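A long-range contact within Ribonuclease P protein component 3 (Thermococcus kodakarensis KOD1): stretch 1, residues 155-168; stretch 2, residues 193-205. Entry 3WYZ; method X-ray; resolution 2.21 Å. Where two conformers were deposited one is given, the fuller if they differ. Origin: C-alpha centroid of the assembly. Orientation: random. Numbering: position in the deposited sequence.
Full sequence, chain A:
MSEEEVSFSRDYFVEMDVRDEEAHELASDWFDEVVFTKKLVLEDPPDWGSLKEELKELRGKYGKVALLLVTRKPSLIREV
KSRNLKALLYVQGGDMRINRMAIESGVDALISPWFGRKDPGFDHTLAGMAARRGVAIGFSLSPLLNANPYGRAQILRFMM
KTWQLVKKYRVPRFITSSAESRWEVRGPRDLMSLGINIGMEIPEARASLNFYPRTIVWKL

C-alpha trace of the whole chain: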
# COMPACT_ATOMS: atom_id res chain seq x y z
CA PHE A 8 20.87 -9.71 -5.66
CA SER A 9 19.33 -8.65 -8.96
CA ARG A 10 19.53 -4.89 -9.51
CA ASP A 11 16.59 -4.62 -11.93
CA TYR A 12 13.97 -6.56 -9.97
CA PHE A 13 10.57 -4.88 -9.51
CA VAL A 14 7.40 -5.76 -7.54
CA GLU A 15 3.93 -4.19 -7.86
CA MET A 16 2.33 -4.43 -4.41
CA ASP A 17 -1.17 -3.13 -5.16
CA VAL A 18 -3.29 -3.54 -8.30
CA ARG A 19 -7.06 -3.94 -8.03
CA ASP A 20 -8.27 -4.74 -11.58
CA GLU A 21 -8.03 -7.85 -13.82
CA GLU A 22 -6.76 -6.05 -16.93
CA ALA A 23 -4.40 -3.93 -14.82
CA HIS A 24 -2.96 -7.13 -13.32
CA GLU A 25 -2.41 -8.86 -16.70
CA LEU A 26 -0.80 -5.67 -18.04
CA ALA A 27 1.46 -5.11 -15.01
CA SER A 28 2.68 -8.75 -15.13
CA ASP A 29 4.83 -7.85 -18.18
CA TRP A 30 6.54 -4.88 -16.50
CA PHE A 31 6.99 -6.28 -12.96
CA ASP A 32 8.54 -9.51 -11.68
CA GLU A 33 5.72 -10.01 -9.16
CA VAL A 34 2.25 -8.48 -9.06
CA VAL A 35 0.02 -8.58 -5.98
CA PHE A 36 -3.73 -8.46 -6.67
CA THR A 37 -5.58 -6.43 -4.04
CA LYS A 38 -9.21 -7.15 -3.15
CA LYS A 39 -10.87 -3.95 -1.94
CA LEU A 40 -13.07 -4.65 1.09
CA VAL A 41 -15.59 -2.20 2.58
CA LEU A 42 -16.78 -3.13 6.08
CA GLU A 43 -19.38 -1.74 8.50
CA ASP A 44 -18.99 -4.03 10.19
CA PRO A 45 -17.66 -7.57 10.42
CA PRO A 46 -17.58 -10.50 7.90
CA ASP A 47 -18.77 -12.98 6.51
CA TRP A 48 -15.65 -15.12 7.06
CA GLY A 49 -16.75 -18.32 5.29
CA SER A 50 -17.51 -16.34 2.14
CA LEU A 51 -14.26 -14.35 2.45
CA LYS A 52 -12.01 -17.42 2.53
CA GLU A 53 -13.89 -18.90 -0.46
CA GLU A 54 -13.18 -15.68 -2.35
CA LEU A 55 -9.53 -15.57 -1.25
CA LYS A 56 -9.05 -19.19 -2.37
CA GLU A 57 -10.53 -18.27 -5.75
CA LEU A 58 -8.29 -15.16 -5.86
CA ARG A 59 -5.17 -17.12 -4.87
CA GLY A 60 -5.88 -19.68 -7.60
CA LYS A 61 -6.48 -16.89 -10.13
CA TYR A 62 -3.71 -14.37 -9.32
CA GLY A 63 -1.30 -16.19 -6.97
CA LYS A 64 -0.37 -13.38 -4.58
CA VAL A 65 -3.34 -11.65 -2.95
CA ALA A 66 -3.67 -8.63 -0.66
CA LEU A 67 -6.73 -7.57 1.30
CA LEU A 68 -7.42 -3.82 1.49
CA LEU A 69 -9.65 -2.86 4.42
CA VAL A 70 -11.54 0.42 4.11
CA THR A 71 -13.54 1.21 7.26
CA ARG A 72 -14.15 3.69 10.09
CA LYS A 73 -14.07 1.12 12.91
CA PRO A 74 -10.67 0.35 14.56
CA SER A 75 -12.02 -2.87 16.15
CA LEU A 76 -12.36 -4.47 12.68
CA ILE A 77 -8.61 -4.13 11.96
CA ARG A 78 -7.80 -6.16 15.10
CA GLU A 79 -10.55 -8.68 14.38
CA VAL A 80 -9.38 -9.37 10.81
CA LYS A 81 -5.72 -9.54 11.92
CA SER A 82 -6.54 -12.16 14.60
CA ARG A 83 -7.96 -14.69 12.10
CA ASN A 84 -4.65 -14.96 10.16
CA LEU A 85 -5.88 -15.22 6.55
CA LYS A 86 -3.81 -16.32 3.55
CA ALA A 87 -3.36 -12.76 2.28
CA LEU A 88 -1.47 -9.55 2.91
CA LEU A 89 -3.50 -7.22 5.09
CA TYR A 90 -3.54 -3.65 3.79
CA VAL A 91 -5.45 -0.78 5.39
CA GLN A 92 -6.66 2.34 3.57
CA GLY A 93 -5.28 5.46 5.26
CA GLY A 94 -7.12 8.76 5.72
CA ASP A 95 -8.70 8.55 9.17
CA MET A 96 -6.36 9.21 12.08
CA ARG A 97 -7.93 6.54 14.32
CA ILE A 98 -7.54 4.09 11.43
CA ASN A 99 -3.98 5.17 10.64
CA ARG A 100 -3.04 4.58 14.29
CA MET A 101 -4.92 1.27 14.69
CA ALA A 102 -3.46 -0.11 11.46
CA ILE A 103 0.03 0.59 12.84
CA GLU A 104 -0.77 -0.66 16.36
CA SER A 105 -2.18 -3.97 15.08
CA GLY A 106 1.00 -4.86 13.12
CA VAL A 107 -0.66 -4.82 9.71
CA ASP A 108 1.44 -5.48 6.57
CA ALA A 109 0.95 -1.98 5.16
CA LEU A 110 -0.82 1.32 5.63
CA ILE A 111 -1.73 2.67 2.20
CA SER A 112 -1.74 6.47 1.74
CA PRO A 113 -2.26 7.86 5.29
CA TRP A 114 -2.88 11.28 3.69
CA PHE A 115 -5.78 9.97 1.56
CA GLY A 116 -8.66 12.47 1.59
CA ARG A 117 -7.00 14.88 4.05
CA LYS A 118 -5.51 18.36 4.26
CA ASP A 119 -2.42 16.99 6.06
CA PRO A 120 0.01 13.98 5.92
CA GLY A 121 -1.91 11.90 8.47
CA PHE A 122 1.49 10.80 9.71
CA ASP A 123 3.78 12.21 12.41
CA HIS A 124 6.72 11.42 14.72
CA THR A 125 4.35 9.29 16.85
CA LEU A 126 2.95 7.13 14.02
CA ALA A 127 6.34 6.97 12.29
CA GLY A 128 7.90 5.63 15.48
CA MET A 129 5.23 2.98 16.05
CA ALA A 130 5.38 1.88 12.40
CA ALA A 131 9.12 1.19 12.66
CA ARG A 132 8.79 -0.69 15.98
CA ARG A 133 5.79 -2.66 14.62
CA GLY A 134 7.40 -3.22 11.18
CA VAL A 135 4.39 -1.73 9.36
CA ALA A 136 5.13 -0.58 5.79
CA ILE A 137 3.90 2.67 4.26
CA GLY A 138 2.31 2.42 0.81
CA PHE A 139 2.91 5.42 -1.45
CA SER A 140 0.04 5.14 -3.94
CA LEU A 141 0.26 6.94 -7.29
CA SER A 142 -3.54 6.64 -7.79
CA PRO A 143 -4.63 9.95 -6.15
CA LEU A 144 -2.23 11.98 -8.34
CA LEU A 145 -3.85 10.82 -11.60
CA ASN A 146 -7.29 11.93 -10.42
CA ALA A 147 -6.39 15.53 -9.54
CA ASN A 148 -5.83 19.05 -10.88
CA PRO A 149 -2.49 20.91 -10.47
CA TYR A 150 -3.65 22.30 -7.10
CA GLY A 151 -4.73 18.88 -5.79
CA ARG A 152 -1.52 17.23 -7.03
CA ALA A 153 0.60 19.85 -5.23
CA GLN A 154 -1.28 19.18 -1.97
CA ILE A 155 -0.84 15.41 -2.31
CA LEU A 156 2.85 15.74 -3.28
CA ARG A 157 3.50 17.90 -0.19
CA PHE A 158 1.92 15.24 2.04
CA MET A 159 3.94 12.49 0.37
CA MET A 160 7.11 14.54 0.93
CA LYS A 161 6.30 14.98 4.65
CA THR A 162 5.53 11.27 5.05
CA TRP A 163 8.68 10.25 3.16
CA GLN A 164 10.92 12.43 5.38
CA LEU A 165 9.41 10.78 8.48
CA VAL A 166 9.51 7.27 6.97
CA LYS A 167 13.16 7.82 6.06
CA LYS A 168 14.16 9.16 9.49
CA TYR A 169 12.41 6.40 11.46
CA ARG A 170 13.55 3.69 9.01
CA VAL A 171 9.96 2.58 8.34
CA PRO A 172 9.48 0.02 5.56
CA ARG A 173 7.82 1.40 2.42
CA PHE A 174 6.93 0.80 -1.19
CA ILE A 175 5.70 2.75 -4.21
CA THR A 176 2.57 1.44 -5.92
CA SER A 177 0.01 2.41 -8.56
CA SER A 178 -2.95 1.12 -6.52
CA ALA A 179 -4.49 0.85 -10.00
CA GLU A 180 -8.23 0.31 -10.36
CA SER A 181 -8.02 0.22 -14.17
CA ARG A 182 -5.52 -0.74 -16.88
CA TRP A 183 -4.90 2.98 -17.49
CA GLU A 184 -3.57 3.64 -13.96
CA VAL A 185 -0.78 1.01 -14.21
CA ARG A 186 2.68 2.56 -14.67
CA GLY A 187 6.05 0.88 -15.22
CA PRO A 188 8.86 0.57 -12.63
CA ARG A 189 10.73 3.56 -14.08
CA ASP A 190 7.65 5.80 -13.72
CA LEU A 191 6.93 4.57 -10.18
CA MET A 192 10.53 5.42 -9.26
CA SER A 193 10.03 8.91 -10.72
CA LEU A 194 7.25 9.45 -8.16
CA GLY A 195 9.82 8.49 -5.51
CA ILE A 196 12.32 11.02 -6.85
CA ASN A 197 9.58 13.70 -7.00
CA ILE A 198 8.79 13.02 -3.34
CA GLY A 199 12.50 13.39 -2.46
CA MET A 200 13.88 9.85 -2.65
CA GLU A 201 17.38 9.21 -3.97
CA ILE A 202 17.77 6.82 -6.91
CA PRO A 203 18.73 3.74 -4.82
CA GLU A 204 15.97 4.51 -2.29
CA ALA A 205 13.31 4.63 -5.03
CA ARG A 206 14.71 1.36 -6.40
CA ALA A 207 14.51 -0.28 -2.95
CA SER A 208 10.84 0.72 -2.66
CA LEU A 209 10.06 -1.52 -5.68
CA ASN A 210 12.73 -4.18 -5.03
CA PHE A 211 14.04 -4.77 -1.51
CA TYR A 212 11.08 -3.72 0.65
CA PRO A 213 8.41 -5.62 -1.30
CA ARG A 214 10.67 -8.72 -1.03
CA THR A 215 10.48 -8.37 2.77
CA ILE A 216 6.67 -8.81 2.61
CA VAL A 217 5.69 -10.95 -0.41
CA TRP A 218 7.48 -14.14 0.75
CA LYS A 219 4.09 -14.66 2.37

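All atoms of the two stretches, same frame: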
# COMPACT_ATOMS: atom_id res chain seq x y z
N ILE A 155 -1.21 16.81 -2.49
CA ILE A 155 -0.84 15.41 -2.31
C ILE A 155 0.68 15.24 -2.27
O ILE A 155 1.20 14.57 -1.39
CB ILE A 155 -1.42 14.52 -3.44
CG1 ILE A 155 -2.96 14.52 -3.45
CG2 ILE A 155 -0.92 13.08 -3.30
CD1 ILE A 155 -3.62 13.79 -2.29
N LEU A 156 1.38 15.85 -3.22
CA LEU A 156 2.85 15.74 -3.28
C LEU A 156 3.51 16.26 -2.01
O LEU A 156 4.47 15.65 -1.52
CB LEU A 156 3.42 16.47 -4.50
CG LEU A 156 3.21 15.75 -5.84
CD1 LEU A 156 3.40 16.71 -7.02
CD2 LEU A 156 4.13 14.55 -5.98
N ARG A 157 3.00 17.38 -1.47
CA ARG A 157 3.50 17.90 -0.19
C ARG A 157 3.35 16.88 0.93
O ARG A 157 4.27 16.69 1.72
CB ARG A 157 2.83 19.22 0.20
CG ARG A 157 3.36 20.43 -0.55
CD ARG A 157 2.94 21.78 0.04
NE ARG A 157 1.52 21.84 0.43
CZ ARG A 157 1.04 21.61 1.65
NH1 ARG A 157 -0.26 21.71 1.88
NH2 ARG A 157 1.85 21.26 2.66
N PHE A 158 2.19 16.22 0.99
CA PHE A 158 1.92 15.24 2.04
C PHE A 158 2.82 14.02 1.90
O PHE A 158 3.29 13.48 2.90
CB PHE A 158 0.45 14.78 2.02
CG PHE A 158 -0.55 15.90 2.12
CD1 PHE A 158 -0.27 17.06 2.84
CD2 PHE A 158 -1.79 15.79 1.50
CE1 PHE A 158 -1.20 18.08 2.93
CE2 PHE A 158 -2.72 16.81 1.58
CZ PHE A 158 -2.43 17.95 2.29
N MET A 159 3.04 13.60 0.66
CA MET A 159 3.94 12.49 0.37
C MET A 159 5.38 12.82 0.74
O MET A 159 6.11 11.95 1.22
CB MET A 159 3.86 12.11 -1.10
CG MET A 159 2.57 11.42 -1.48
SD MET A 159 2.56 10.94 -3.21
CE MET A 159 0.93 10.22 -3.36
N MET A 160 5.79 14.07 0.51
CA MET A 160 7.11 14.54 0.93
C MET A 160 7.27 14.51 2.45
O MET A 160 8.30 14.07 2.94
CB MET A 160 7.37 15.95 0.41
CG MET A 160 7.60 16.02 -1.10
SD MET A 160 7.65 17.72 -1.71
CE MET A 160 7.42 17.48 -3.48
N LYS A 161 6.25 14.98 3.18
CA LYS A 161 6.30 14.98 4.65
C LYS A 161 6.37 13.56 5.20
O LYS A 161 7.14 13.27 6.12
CB LYS A 161 5.08 15.70 5.26
CG LYS A 161 5.00 17.19 4.96
CD LYS A 161 4.38 17.97 6.11
CE LYS A 161 3.81 19.32 5.67
NZ LYS A 161 3.67 20.28 6.81
N THR A 162 5.56 12.67 4.64
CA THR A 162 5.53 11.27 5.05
C THR A 162 6.85 10.57 4.72
O THR A 162 7.35 9.78 5.52
CB THR A 162 4.36 10.52 4.40
OG1 THR A 162 3.13 11.16 4.75
CG2 THR A 162 4.32 9.09 4.86
N TRP A 163 7.40 10.84 3.54
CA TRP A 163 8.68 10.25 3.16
C TRP A 163 9.79 10.64 4.14
O TRP A 163 10.56 9.80 4.58
CB TRP A 163 9.08 10.64 1.73
CG TRP A 163 10.54 10.46 1.45
CD1 TRP A 163 11.43 11.42 1.10
CD2 TRP A 163 11.29 9.23 1.52
NE1 TRP A 163 12.69 10.88 0.94
CE2 TRP A 163 12.63 9.54 1.20
CE3 TRP A 163 10.95 7.91 1.84
CZ2 TRP A 163 13.63 8.57 1.17
CZ3 TRP A 163 11.96 6.94 1.82
CH2 TRP A 163 13.29 7.28 1.48
N GLN A 164 9.87 11.93 4.49
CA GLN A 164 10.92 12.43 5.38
C GLN A 164 10.86 11.75 6.75
O GLN A 164 11.88 11.49 7.36
CB GLN A 164 10.78 13.95 5.55
CG GLN A 164 11.13 14.76 4.30
CD GLN A 164 10.67 16.21 4.39
OE1 GLN A 164 10.83 16.86 5.42
NE2 GLN A 164 10.11 16.73 3.31
N LEU A 165 9.64 11.49 7.22
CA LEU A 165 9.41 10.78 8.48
C LEU A 165 9.76 9.30 8.34
O LEU A 165 10.50 8.76 9.15
CB LEU A 165 7.95 10.92 8.93
CG LEU A 165 7.58 12.27 9.55
CD1 LEU A 165 6.07 12.46 9.61
CD2 LEU A 165 8.20 12.41 10.93
N VAL A 166 9.20 8.66 7.31
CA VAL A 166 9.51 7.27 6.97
C VAL A 166 11.02 7.03 6.90
O VAL A 166 11.54 6.05 7.45
CB VAL A 166 8.87 6.88 5.61
CG1 VAL A 166 9.54 5.67 4.99
CG2 VAL A 166 7.37 6.64 5.77
N LYS A 167 11.73 7.94 6.23
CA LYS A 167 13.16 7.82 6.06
C LYS A 167 13.92 7.94 7.38
O LYS A 167 14.85 7.17 7.65
CB LYS A 167 13.66 8.85 5.06
CG LYS A 167 15.08 8.63 4.57
CD LYS A 167 16.00 9.75 5.00
CE LYS A 167 17.29 9.76 4.20
NZ LYS A 167 17.92 11.12 4.19
N LYS A 168 13.51 8.91 8.21
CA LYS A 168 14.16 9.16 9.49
C LYS A 168 13.96 8.00 10.47
O LYS A 168 14.90 7.59 11.15
CB LYS A 168 13.64 10.45 10.12
CG LYS A 168 14.51 10.99 11.25
CD LYS A 168 13.88 12.17 11.95
CE LYS A 168 13.93 13.44 11.11
NZ LYS A 168 12.82 14.37 11.46
N SER A 193 10.09 7.46 -10.52
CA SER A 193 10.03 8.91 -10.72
C SER A 193 9.15 9.59 -9.67
O SER A 193 9.45 10.70 -9.25
CB SER A 193 9.52 9.25 -12.12
OG SER A 193 10.38 8.69 -13.10
N LEU A 194 8.06 8.94 -9.27
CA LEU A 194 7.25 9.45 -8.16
C LEU A 194 8.11 9.54 -6.91
O LEU A 194 8.09 10.54 -6.20
CB LEU A 194 6.04 8.56 -7.90
CG LEU A 194 5.14 8.92 -6.71
CD1 LEU A 194 4.57 10.33 -6.85
CD2 LEU A 194 4.01 7.91 -6.56
N GLY A 195 8.88 8.48 -6.63
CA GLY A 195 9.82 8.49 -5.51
C GLY A 195 10.74 9.69 -5.55
O GLY A 195 10.85 10.43 -4.57
N ILE A 196 11.40 9.89 -6.68
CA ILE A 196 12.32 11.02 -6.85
C ILE A 196 11.60 12.36 -6.67
O ILE A 196 12.15 13.26 -6.03
CB ILE A 196 13.03 10.98 -8.23
CG1 ILE A 196 13.91 9.74 -8.35
CG2 ILE A 196 13.87 12.24 -8.44
CD1 ILE A 196 14.19 9.34 -9.79
N ASN A 197 10.39 12.49 -7.20
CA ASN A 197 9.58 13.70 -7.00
C ASN A 197 9.31 13.99 -5.53
O ASN A 197 9.28 15.15 -5.12
CB ASN A 197 8.23 13.58 -7.72
CG ASN A 197 8.34 13.73 -9.22
OD1 ASN A 197 9.43 13.70 -9.78
ND2 ASN A 197 7.20 13.89 -9.87
N ILE A 198 9.09 12.93 -4.76
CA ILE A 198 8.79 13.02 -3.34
C ILE A 198 10.06 13.27 -2.51
O ILE A 198 9.97 13.62 -1.34
CB ILE A 198 8.06 11.74 -2.86
CG1 ILE A 198 6.72 11.60 -3.58
CG2 ILE A 198 7.83 11.72 -1.36
CD1 ILE A 198 5.88 12.86 -3.58
N GLY A 199 11.23 13.10 -3.12
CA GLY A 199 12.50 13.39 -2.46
C GLY A 199 13.39 12.19 -2.20
O GLY A 199 14.37 12.31 -1.45
N MET A 200 13.07 11.05 -2.80
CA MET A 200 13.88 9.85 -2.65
C MET A 200 15.11 9.94 -3.55
O MET A 200 15.07 10.55 -4.62
CB MET A 200 13.07 8.60 -3.01
CG MET A 200 11.79 8.44 -2.21
SD MET A 200 10.96 6.88 -2.52
CE MET A 200 12.10 5.79 -1.70
N GLU A 201 16.21 9.34 -3.12
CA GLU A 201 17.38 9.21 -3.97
C GLU A 201 17.12 8.02 -4.89
O GLU A 201 16.17 7.25 -4.67
CB GLU A 201 18.65 8.97 -3.15
CG GLU A 201 18.97 10.06 -2.12
CD GLU A 201 19.30 11.41 -2.73
OE1 GLU A 201 19.55 11.49 -3.96
OE2 GLU A 201 19.34 12.41 -1.97
N ILE A 202 17.95 7.87 -5.91
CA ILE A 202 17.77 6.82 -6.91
C ILE A 202 17.75 5.41 -6.29
O ILE A 202 16.84 4.63 -6.58
CB ILE A 202 18.83 6.94 -8.05
CG1 ILE A 202 18.52 8.18 -8.90
CG2 ILE A 202 18.86 5.68 -8.91
CD1 ILE A 202 19.56 8.52 -9.95
N PRO A 203 18.74 5.07 -5.43
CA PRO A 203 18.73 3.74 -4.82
C PRO A 203 17.58 3.52 -3.84
O PRO A 203 17.12 2.39 -3.68
CB PRO A 203 20.07 3.67 -4.09
CG PRO A 203 20.50 5.08 -3.91
CD PRO A 203 19.97 5.82 -5.10
N GLU A 204 17.11 4.59 -3.20
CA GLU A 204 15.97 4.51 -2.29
C GLU A 204 14.70 4.19 -3.06
O GLU A 204 13.94 3.30 -2.66
CB GLU A 204 15.81 5.81 -1.49
CG GLU A 204 16.94 6.07 -0.50
CD GLU A 204 16.89 7.46 0.12
OE1 GLU A 204 16.58 8.43 -0.59
OE2 GLU A 204 17.17 7.58 1.34
N ALA A 205 14.46 4.91 -4.16
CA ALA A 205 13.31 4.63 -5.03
C ALA A 205 13.33 3.20 -5.56
O ALA A 205 12.30 2.53 -5.61
CB ALA A 205 13.28 5.62 -6.18

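The helix of residues 155-168 crosses helix 193-198 almost at right angles (82°). The knob of the contact is I198. With chi1 and chi2 both m, its side chain, whose CA-to-CB bond points sideways, brings its end into a hole formed by L156, M159, M160 and W163. A branched isoleucine suits this place because I198 CD1 reaches L156 and I198 CG2 reaches W163, while both touch M159: I198 CD1 lies 3.4 Å from L156 CD2 and 3.3 Å from M159 CB, while I198 CG2 lies 3.5 Å from W163 CB and 3.1 Å from M159 O. L156 (m, t) also points sideways at CB, yet its end swings in to make the first of these contacts.

W163 has chi1 t, unlike the m of L156, M159 and M160, and its indole extends along the segment following I198. M200 CG sits over one face, 3.8 Å from the centroid of the W163 six-membered ring, a CH-pi contact, and M200 SD lies over the same ring, 4.5 Å from that centroid. The flexible, polarizable methionine is well fitted to cover such a flat surface. G199 turns the chain here in a Schellman motif; its phi of 114° would jam a CB against the preceding carbonyl oxygen. At the indole edge, E204 OE1 lies 3.4 Å from W163 CZ2, and the same oxygen accepts a hydrogen bond from E201 N (2.7 Å), E201 being at the N-cap position of the next helix.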